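Local atomic coordinates of SusD homolog (Bacteroides thetaiotaomicron VPI-5482, PDB entry 3FDH), a protein that probably binds sugars as a SusD/RagB-family lipoprotein of the outer membrane, helping the bacterium to capture glycans for uptake. Residues E63-E68 with S458-R463; Y118-I123 with A130-A135; F283-V288 with S293-N298. All coordinates share one frame; numbering follows the deposited sequence.

Contact 1 (E63-E68 with S458-R463)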
loop_
_atom_site.group_PDB
_atom_site.type_symbol
_atom_site.label_atom_id
_atom_site.label_comp_id
_atom_site.label_asym_id
_atom_site.label_seq_id
_atom_site.Cartn_x
_atom_site.Cartn_y
_atom_site.Cartn_z
ATOM N N GLU A 63 -16.485 2.108 7.910
ATOM C CA GLU A 63 -17.099 2.749 6.769
ATOM C C GLU A 63 -18.028 3.917 7.133
ATOM O O GLU A 63 -18.043 4.961 6.477
ATOM C CB GLU A 63 -17.875 1.688 5.968
ATOM C CG GLU A 63 -18.439 2.200 4.606
ATOM C CD GLU A 63 -17.356 2.565 3.588
ATOM O OE1 GLU A 63 -16.340 1.821 3.471
ATOM O OE2 GLU A 63 -17.569 3.562 2.855
ATOM N N VAL A 64 -18.808 3.730 8.189
ATOM C CA VAL A 64 -19.808 4.718 8.595
ATOM C C VAL A 64 -19.228 5.630 9.634
ATOM O O VAL A 64 -19.863 6.492 10.178
ATOM C CB VAL A 64 -21.136 4.081 9.047
ATOM C CG1 VAL A 64 -21.791 3.346 7.856
ATOM C CG2 VAL A 64 -20.969 3.193 10.345
ATOM N N ARG A 65 -17.973 5.377 9.913
ATOM C CA ARG A 65 -17.186 6.166 10.879
ATOM C C ARG A 65 -17.783 6.208 12.246
ATOM O O ARG A 65 -17.862 7.284 12.857
ATOM C CB ARG A 65 -17.004 7.594 10.389
ATOM C CG ARG A 65 -16.411 7.728 9.028
ATOM C CD ARG A 65 -15.004 7.190 8.896
ATOM N NE ARG A 65 -14.524 7.674 7.622
ATOM C CZ ARG A 65 -14.444 6.972 6.503
ATOM N NH1 ARG A 65 -14.662 5.661 6.478
ATOM N NH2 ARG A 65 -14.062 7.588 5.411
ATOM N N GLU A 66 -18.224 5.058 12.741
ATOM C CA GLU A 66 -18.753 4.985 14.102
ATOM C C GLU A 66 -17.775 4.280 15.046
ATOM O O GLU A 66 -17.704 3.057 15.098
ATOM C CB GLU A 66 -20.165 4.370 14.090
ATOM C CG GLU A 66 -21.096 5.170 13.119
ATOM C CD GLU A 66 -22.510 4.584 12.866
ATOM O OE1 GLU A 66 -22.866 3.517 13.418
ATOM O OE2 GLU A 66 -23.269 5.230 12.083
ATOM N N ASN A 67 -17.022 5.088 15.792
ATOM C CA ASN A 67 -16.052 4.606 16.797
ATOM C C ASN A 67 -14.811 3.919 16.275
ATOM O O ASN A 67 -13.686 4.182 16.706
ATOM C CB ASN A 67 -16.751 3.597 17.682
ATOM C CG ASN A 67 -17.870 4.226 18.491
ATOM O OD1 ASN A 67 -17.762 5.367 18.906
ATOM N ND2 ASN A 67 -18.960 3.489 18.690
ATOM N N GLU A 68 -15.047 3.003 15.356
ATOM C CA GLU A 68 -13.996 2.133 14.843
ATOM C C GLU A 68 -12.708 2.846 14.378
ATOM O O GLU A 68 -11.602 2.404 14.678
ATOM C CB GLU A 68 -14.541 1.263 13.698
ATOM C CG GLU A 68 -13.623 0.157 13.187
ATOM C CD GLU A 68 -13.475 -1.005 14.134
ATOM O OE1 GLU A 68 -14.201 -1.085 15.142
ATOM O OE2 GLU A 68 -12.631 -1.891 13.838
ATOM N N SER A 458 -16.608 15.587 8.876
ATOM C CA SER A 458 -15.900 15.712 10.142
ATOM C C SER A 458 -15.167 14.446 10.581
ATOM O O SER A 458 -14.428 14.480 11.561
ATOM C CB SER A 458 -16.872 16.075 11.242
ATOM O OG SER A 458 -17.807 15.019 11.431
ATOM N N LYS A 459 -15.322 13.356 9.842
ATOM C CA LYS A 459 -14.714 12.089 10.227
ATOM C C LYS A 459 -13.867 11.362 9.204
ATOM O O LYS A 459 -13.904 10.137 9.108
ATOM C CB LYS A 459 -15.759 11.129 10.786
ATOM C CG LYS A 459 -16.155 11.568 12.194
ATOM C CD LYS A 459 -17.197 10.682 12.734
ATOM C CE LYS A 459 -17.270 10.849 14.183
ATOM N NZ LYS A 459 -18.315 9.905 14.650
ATOM N N PHE A 460 -13.097 12.130 8.444
ATOM C CA PHE A 460 -12.103 11.533 7.573
ATOM C C PHE A 460 -10.849 11.279 8.398
ATOM O O PHE A 460 -10.274 12.214 8.944
ATOM C CB PHE A 460 -11.716 12.428 6.406
ATOM C CG PHE A 460 -10.678 11.793 5.569
ATOM C CD1 PHE A 460 -11.004 10.726 4.751
ATOM C CD2 PHE A 460 -9.355 12.180 5.673
ATOM C CE1 PHE A 460 -10.039 10.054 4.034
ATOM C CE2 PHE A 460 -8.402 11.557 4.931
ATOM C CZ PHE A 460 -8.732 10.473 4.111
ATOM N N PRO A 461 -10.422 10.010 8.534
ATOM C CA PRO A 461 -9.257 9.792 9.366
ATOM C C PRO A 461 -7.939 10.199 8.746
ATOM O O PRO A 461 -7.525 9.689 7.707
ATOM C CB PRO A 461 -9.263 8.286 9.605
ATOM C CG PRO A 461 -10.013 7.715 8.443
ATOM C CD PRO A 461 -10.865 8.788 7.848
ATOM N N LEU A 462 -7.268 11.096 9.453
ATOM C CA LEU A 462 -5.988 11.659 8.971
ATOM C C LEU A 462 -4.827 10.766 9.336
ATOM O O LEU A 462 -3.690 10.976 8.908
ATOM C CB LEU A 462 -5.752 13.025 9.599
ATOM C CG LEU A 462 -6.844 14.050 9.348
ATOM C CD1 LEU A 462 -6.560 15.344 10.086
ATOM C CD2 LEU A 462 -6.904 14.360 7.933
ATOM N N ARG A 463 -5.155 9.773 10.149
ATOM C CA ARG A 463 -4.168 8.821 10.676
ATOM C C ARG A 463 -4.878 7.676 11.354
ATOM O O ARG A 463 -6.104 7.726 11.506
ATOM C CB ARG A 463 -3.288 9.530 11.724
ATOM C CG ARG A 463 -4.023 10.039 12.938
ATOM C CD ARG A 463 -3.312 11.265 13.514
ATOM N NE ARG A 463 -2.018 10.956 14.116
ATOM C CZ ARG A 463 -1.061 11.836 14.368
ATOM N NH1 ARG A 463 -1.196 13.111 14.026
ATOM N NH2 ARG A 463 0.056 11.413 14.946
HETATM O O HOH W 1 -17.550 7.799 16.074
#
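A Schellman motif at the end of helix 57-63 delivers Arg65, at positive phi, against Lys459 of the short helix 456-459. The pair is a worked example of reciprocal binding, since each cationic side chain reaches the main-chain carbonyl of the other. Arg65 NE gives its N-H to Lys459 O at 2.9 Å, close to the guanidinium plane but bent, with an angle at the hydrogen of 133°. In return Lys459, its chain extended beyond CG, brings NZ to 3.2 Å from Arg65 O, nearly in line with the C=O bond (173°). A water held by Lys459 NZ at 2.7 Å also accepts the N-H of Asn67. The aliphatic parts slide past each other in opposite directions, CB of Arg65 lying 3.8 Å from CB of Lys459. A bend at chi2 (-63°) turns the Arg65 chain so that NE also comes 3.8 Å from CD of Pro461; NH1 and NH2 are bonded just beyond the segments. Were Arg65 cut back to an alanine, Lys459 O would probably lose this donor and a gap would open beside Pro461. Two like charges can thus lie side by side and join distant parts of the chain, because each is spent on a backbone carbonyl.

Contact 2 (Y118-I123 with A130-A135)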
loop_
_atom_site.group_PDB
_atom_site.type_symbol
_atom_site.label_atom_id
_atom_site.label_comp_id
_atom_site.label_asym_id
_atom_site.label_seq_id
_atom_site.Cartn_x
_atom_site.Cartn_y
_atom_site.Cartn_z
ATOM N N TYR A 118 11.301 -0.077 6.019
ATOM C CA TYR A 118 9.934 -0.243 5.529
ATOM C C TYR A 118 8.945 -0.205 6.663
ATOM O O TYR A 118 7.901 0.436 6.578
ATOM C CB TYR A 118 9.790 -1.543 4.716
ATOM C CG TYR A 118 8.585 -1.562 3.815
ATOM C CD1 TYR A 118 7.320 -1.825 4.320
ATOM C CD2 TYR A 118 8.711 -1.338 2.464
ATOM C CE1 TYR A 118 6.194 -1.849 3.497
ATOM C CE2 TYR A 118 7.605 -1.368 1.638
ATOM C CZ TYR A 118 6.346 -1.636 2.159
ATOM O OH TYR A 118 5.244 -1.660 1.318
ATOM N N ASN A 119 9.307 -0.882 7.741
ATOM C CA ASN A 119 8.425 -0.963 8.909
ATOM C C ASN A 119 8.400 0.328 9.700
ATOM O O ASN A 119 7.359 0.723 10.240
ATOM C CB ASN A 119 8.766 -2.170 9.766
ATOM C CG ASN A 119 8.282 -3.458 9.126
ATOM O OD1 ASN A 119 7.079 -3.728 9.079
ATOM N ND2 ASN A 119 9.209 -4.233 8.591
ATOM N N CYS A 120 9.529 1.021 9.716
ATOM C CA CYS A 120 9.562 2.322 10.389
ATOM C C CYS A 120 8.646 3.277 9.683
ATOM O O CYS A 120 7.978 4.112 10.297
ATOM C CB CYS A 120 10.967 2.920 10.417
ATOM S SG CYS A 120 12.076 2.119 11.636
ATOM N N ALA A 121 8.614 3.147 8.377
ATOM C CA ALA A 121 7.778 4.028 7.540
ATOM C C ALA A 121 6.308 3.768 7.806
ATOM O O ALA A 121 5.490 4.692 7.868
ATOM C CB ALA A 121 8.089 3.810 6.071
ATOM N N LEU A 122 5.956 2.500 7.954
ATOM C CA LEU A 122 4.528 2.161 8.234
ATOM C C LEU A 122 4.148 2.796 9.558
ATOM O O LEU A 122 3.077 3.356 9.750
ATOM C CB LEU A 122 4.296 0.633 8.233
ATOM C CG LEU A 122 4.347 -0.071 6.872
ATOM C CD1 LEU A 122 4.412 -1.598 7.043
ATOM C CD2 LEU A 122 3.166 0.338 5.986
ATOM N N ILE A 123 5.083 2.760 10.480
ATOM C CA ILE A 123 4.815 3.343 11.788
ATOM C C ILE A 123 4.583 4.842 11.633
ATOM O O ILE A 123 3.598 5.433 12.120
ATOM C CB ILE A 123 5.992 3.131 12.786
ATOM C CG1 ILE A 123 6.077 1.671 13.247
ATOM C CG2 ILE A 123 5.800 3.978 14.025
ATOM C CD1 ILE A 123 7.294 1.373 14.118
ATOM N N ALA A 130 5.801 8.614 17.272
ATOM C CA ALA A 130 5.677 7.285 17.860
ATOM C C ALA A 130 7.026 6.732 18.320
ATOM O O ALA A 130 8.077 7.213 17.879
ATOM C CB ALA A 130 5.058 6.317 16.757
ATOM N N PRO A 131 7.012 5.758 19.251
ATOM C CA PRO A 131 8.289 5.187 19.661
ATOM C C PRO A 131 8.979 4.543 18.487
ATOM O O PRO A 131 8.322 3.995 17.596
ATOM C CB PRO A 131 7.899 4.133 20.710
ATOM C CG PRO A 131 6.545 4.596 21.249
ATOM C CD PRO A 131 5.880 5.325 20.100
ATOM N N CYS A 132 10.297 4.648 18.466
ATOM C CA CYS A 132 11.076 4.014 17.399
ATOM C C CYS A 132 12.527 3.776 17.815
ATOM O O CYS A 132 12.962 2.650 18.024
ATOM C CB CYS A 132 11.015 4.879 16.147
ATOM S SG CYS A 132 11.775 4.133 14.688
ATOM N N SER A 133 13.241 4.871 17.959
ATOM C CA SER A 133 14.655 4.827 18.345
ATOM C C SER A 133 14.880 4.087 19.654
ATOM O O SER A 133 15.934 3.496 19.874
ATOM C CB SER A 133 15.221 6.252 18.465
ATOM O OG SER A 133 14.732 6.945 19.613
ATOM N N GLN A 134 13.869 4.095 20.509
ATOM C CA GLN A 134 13.977 3.456 21.825
ATOM C C GLN A 134 13.154 2.191 21.939
ATOM O O GLN A 134 13.245 1.472 22.917
ATOM C CB GLN A 134 13.632 4.441 22.943
ATOM C CG GLN A 134 14.643 5.561 22.997
ATOM C CD GLN A 134 14.479 6.481 24.182
ATOM O OE1 GLN A 134 13.560 6.325 24.987
ATOM N NE2 GLN A 134 15.386 7.452 24.303
ATOM N N ALA A 135 12.351 1.921 20.927
ATOM C CA ALA A 135 11.564 0.693 20.898
ATOM C C ALA A 135 12.437 -0.353 20.242
ATOM O O ALA A 135 13.092 -0.071 19.248
ATOM C CB ALA A 135 10.279 0.894 20.110
#
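Ile123 gives up the most surface here, and it does so by setting its CG2 branch against CB of Ala130, 3.7 Å away. With chi1 at -72°, CG2 stands anti to the backbone N, which turns this methyl rather than the longer CG1 arm onto the alanine; the same CG2 lies 4.4 Å from Pro131 O. One helical turn earlier, Cys120 meets Cys132 sulfur to sulfur. Their SG atoms are 3.7 Å apart, a van der Waals distance far too long for a disulfide, so two reduced thiols serve as apolar surface. Cys132 swings its SG anti to its own backbone N (chi1 -173°), bringing it to the sulfur on the helix. The contact therefore illustrates how a helix and the chain that returns along it can be joined by apolar touches alone. Polar atoms of the returning chain look elsewhere: Pro131 O is bonded by Tyr83 OH and Cys132 O by Arg90 NH1. Both of those donors belong to helix 76-95, which also covers Ile123 with Ile82 and Tyr83. Helix 154-171 touches Cys120 through Ile161 and Cys132 through Gln160, while strand 130-131 pairs antiparallel with strand 151-152.

Contact 3 (F283-V288 with S293-N298)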
loop_
_atom_site.group_PDB
_atom_site.type_symbol
_atom_site.label_atom_id
_atom_site.label_comp_id
_atom_site.label_asym_id
_atom_site.label_seq_id
_atom_site.Cartn_x
_atom_site.Cartn_y
_atom_site.Cartn_z
ATOM N N PHE A 283 -15.553 -6.327 -11.740
ATOM C CA PHE A 283 -16.717 -6.408 -10.833
ATOM C C PHE A 283 -17.567 -7.636 -11.024
ATOM O O PHE A 283 -17.850 -8.049 -12.137
ATOM C CB PHE A 283 -17.604 -5.153 -10.957
ATOM C CG PHE A 283 -16.912 -3.891 -10.561
ATOM C CD1 PHE A 283 -16.674 -3.611 -9.232
ATOM C CD2 PHE A 283 -16.524 -2.972 -11.503
ATOM C CE1 PHE A 283 -16.019 -2.453 -8.858
ATOM C CE2 PHE A 283 -15.875 -1.805 -11.133
ATOM C CZ PHE A 283 -15.634 -1.538 -9.806
ATOM N N PHE A 284 -17.962 -8.211 -9.891
ATOM C CA PHE A 284 -18.826 -9.361 -9.810
ATOM C C PHE A 284 -20.060 -9.053 -8.957
ATOM O O PHE A 284 -20.022 -8.360 -7.941
ATOM C CB PHE A 284 -18.164 -10.614 -9.204
ATOM C CG PHE A 284 -16.857 -11.028 -9.844
ATOM C CD1 PHE A 284 -16.606 -10.828 -11.190
ATOM C CD2 PHE A 284 -15.911 -11.720 -9.077
ATOM C CE1 PHE A 284 -15.405 -11.253 -11.763
ATOM C CE2 PHE A 284 -14.718 -12.154 -9.634
ATOM C CZ PHE A 284 -14.462 -11.915 -10.988
ATOM N N THR A 285 -21.166 -9.613 -9.412
ATOM C CA THR A 285 -22.429 -9.454 -8.704
ATOM C C THR A 285 -22.442 -10.271 -7.416
ATOM O O THR A 285 -21.542 -11.083 -7.146
ATOM C CB THR A 285 -23.624 -10.009 -9.546
ATOM O OG1 THR A 285 -23.489 -11.439 -9.671
ATOM C CG2 THR A 285 -23.713 -9.339 -10.942
ATOM N N PRO A 286 -23.467 -10.039 -6.591
ATOM C CA PRO A 286 -23.696 -10.950 -5.485
ATOM C C PRO A 286 -24.030 -12.321 -6.065
ATOM O O PRO A 286 -24.256 -12.465 -7.270
ATOM C CB PRO A 286 -24.931 -10.368 -4.778
ATOM C CG PRO A 286 -25.175 -9.036 -5.365
ATOM C CD PRO A 286 -24.457 -8.947 -6.661
ATOM N N ILE A 287 -24.026 -13.326 -5.209
ATOM C CA ILE A 287 -24.358 -14.678 -5.634
ATOM C C ILE A 287 -25.862 -14.752 -5.846
ATOM O O ILE A 287 -26.638 -14.338 -4.999
ATOM C CB ILE A 287 -23.942 -15.750 -4.596
ATOM C CG1 ILE A 287 -22.427 -15.710 -4.340
ATOM C CG2 ILE A 287 -24.392 -17.126 -5.091
ATOM C CD1 ILE A 287 -21.971 -16.315 -2.980
ATOM N N VAL A 288 -26.254 -15.225 -7.019
ATOM C CA VAL A 288 -27.656 -15.436 -7.334
ATOM C C VAL A 288 -27.771 -16.796 -7.978
ATOM O O VAL A 288 -27.124 -17.076 -8.972
ATOM C CB VAL A 288 -28.194 -14.395 -8.308
ATOM C CG1 VAL A 288 -29.673 -14.655 -8.591
ATOM C CG2 VAL A 288 -27.952 -12.972 -7.767
ATOM N N SER A 293 -21.976 -13.134 -11.377
ATOM C CA SER A 293 -21.760 -12.765 -12.762
ATOM C C SER A 293 -20.818 -11.592 -12.857
ATOM O O SER A 293 -20.863 -10.690 -12.039
ATOM C CB SER A 293 -23.077 -12.386 -13.422
ATOM O OG SER A 293 -23.964 -13.480 -13.410
ATOM N N GLN A 294 -19.964 -11.629 -13.868
ATOM C CA GLN A 294 -19.024 -10.534 -14.134
ATOM C C GLN A 294 -19.816 -9.519 -14.949
ATOM O O GLN A 294 -20.324 -9.839 -16.023
ATOM C CB GLN A 294 -17.830 -11.071 -14.902
ATOM C CG GLN A 294 -16.748 -10.093 -15.226
ATOM C CD GLN A 294 -15.660 -10.732 -16.058
ATOM O OE1 GLN A 294 -15.910 -11.689 -16.777
ATOM N NE2 GLN A 294 -14.440 -10.203 -15.966
ATOM N N VAL A 295 -19.925 -8.310 -14.405
ATOM C CA VAL A 295 -20.744 -7.231 -14.976
ATOM C C VAL A 295 -20.070 -5.860 -14.973
ATOM O O VAL A 295 -19.080 -5.637 -14.304
ATOM C CB VAL A 295 -22.125 -7.126 -14.241
ATOM C CG1 VAL A 295 -22.961 -8.438 -14.367
ATOM C CG2 VAL A 295 -21.939 -6.757 -12.774
ATOM N N ALA A 296 -20.602 -4.967 -15.803
ATOM C CA ALA A 296 -20.107 -3.586 -15.886
ATOM C C ALA A 296 -20.487 -2.856 -14.614
ATOM O O ALA A 296 -21.456 -3.206 -13.954
ATOM C CB ALA A 296 -20.661 -2.847 -17.119
ATOM N N ALA A 297 -19.661 -1.878 -14.287
ATOM C CA ALA A 297 -19.832 -1.058 -13.093
ATOM C C ALA A 297 -21.207 -0.378 -13.035
ATOM O O ALA A 297 -21.691 -0.074 -11.952
ATOM C CB ALA A 297 -18.700 -0.021 -12.960
ATOM N N ASN A 298 -21.843 -0.202 -14.191
ATOM C CA ASN A 298 -23.151 0.474 -14.256
ATOM C C ASN A 298 -24.340 -0.453 -14.465
ATOM O O ASN A 298 -25.467 -0.031 -14.683
ATOM C CB ASN A 298 -23.149 1.577 -15.308
ATOM C CG ASN A 298 -22.943 1.059 -16.692
ATOM O OD1 ASN A 298 -22.438 -0.036 -16.884
ATOM N ND2 ASN A 298 -23.263 1.879 -17.676
HETATM O O HOH W 2 -16.767 -6.904 -14.445
HETATM O O HOH W 3 -25.422 -13.825 -11.045
#
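Thr285 OG1 accepts the backbone N-H of Ser293 at 2.8 Å, in a nearly straight bond of 160°, and donates to Pro286 O at 2.7 Å; a water bound to Ser293 OG adds a weak third bond. With chi1 at 67° the hydroxyl sits between its own backbone N and carbonyl carbon, where it can serve both partners. This is a side chain extending the ladder of a hairpin-like reversal, in which the two segments run antiparallel. The main chain supplies the other two rungs, Thr285 N to Ser293 O at 2.9 Å and Val295 N to Phe283 O at 3.1 Å. They flank Phe284 and Gln294, a non-hydrogen-bonded pair whose CA atoms are 4.5 Å apart and whose CA-H groups point at Ser293 O and Phe283 O. Beside this bridge the Gln294 chain, extended beyond CG, passes the edge of the Phe284 ring, with CG 3.9 Å from CE1 and the amide plane turned 74° from the ring. That amide is pinned farther out, NE2 to Arg281 O and OE1 to Asn386 N, while Phe284 also rests on Ile376 and Leu379 of helix 354-379. Thr285 CG2 meets Val295 CG1 at 3.6 Å, and at the far end a water accepts Phe283 N-H and donates to Val295 O at 2.6 Å.

Contact 1 joins parts of the chain nearly 400 residues apart, and both other contacts fall between its two segments: contact 2 first, then contact 3. The latter two are local, each bringing together segments fewer than ten residues apart. Their centres lie about 41 Å from each other, on opposite sides of the chain's centre, whereas contact 1 is about 24 Å from contact 2 and about 28 Å from contact 3, centre to centre. None touches another. Contact 2 belongs to helix 106-127 and its neighbours, contact 3 to strand 283-284 and its partners. In this largely helical SusD-like fold, local reversals thus coexist with one long-range closure that brings the loop after an early helix against a segment late in the chain.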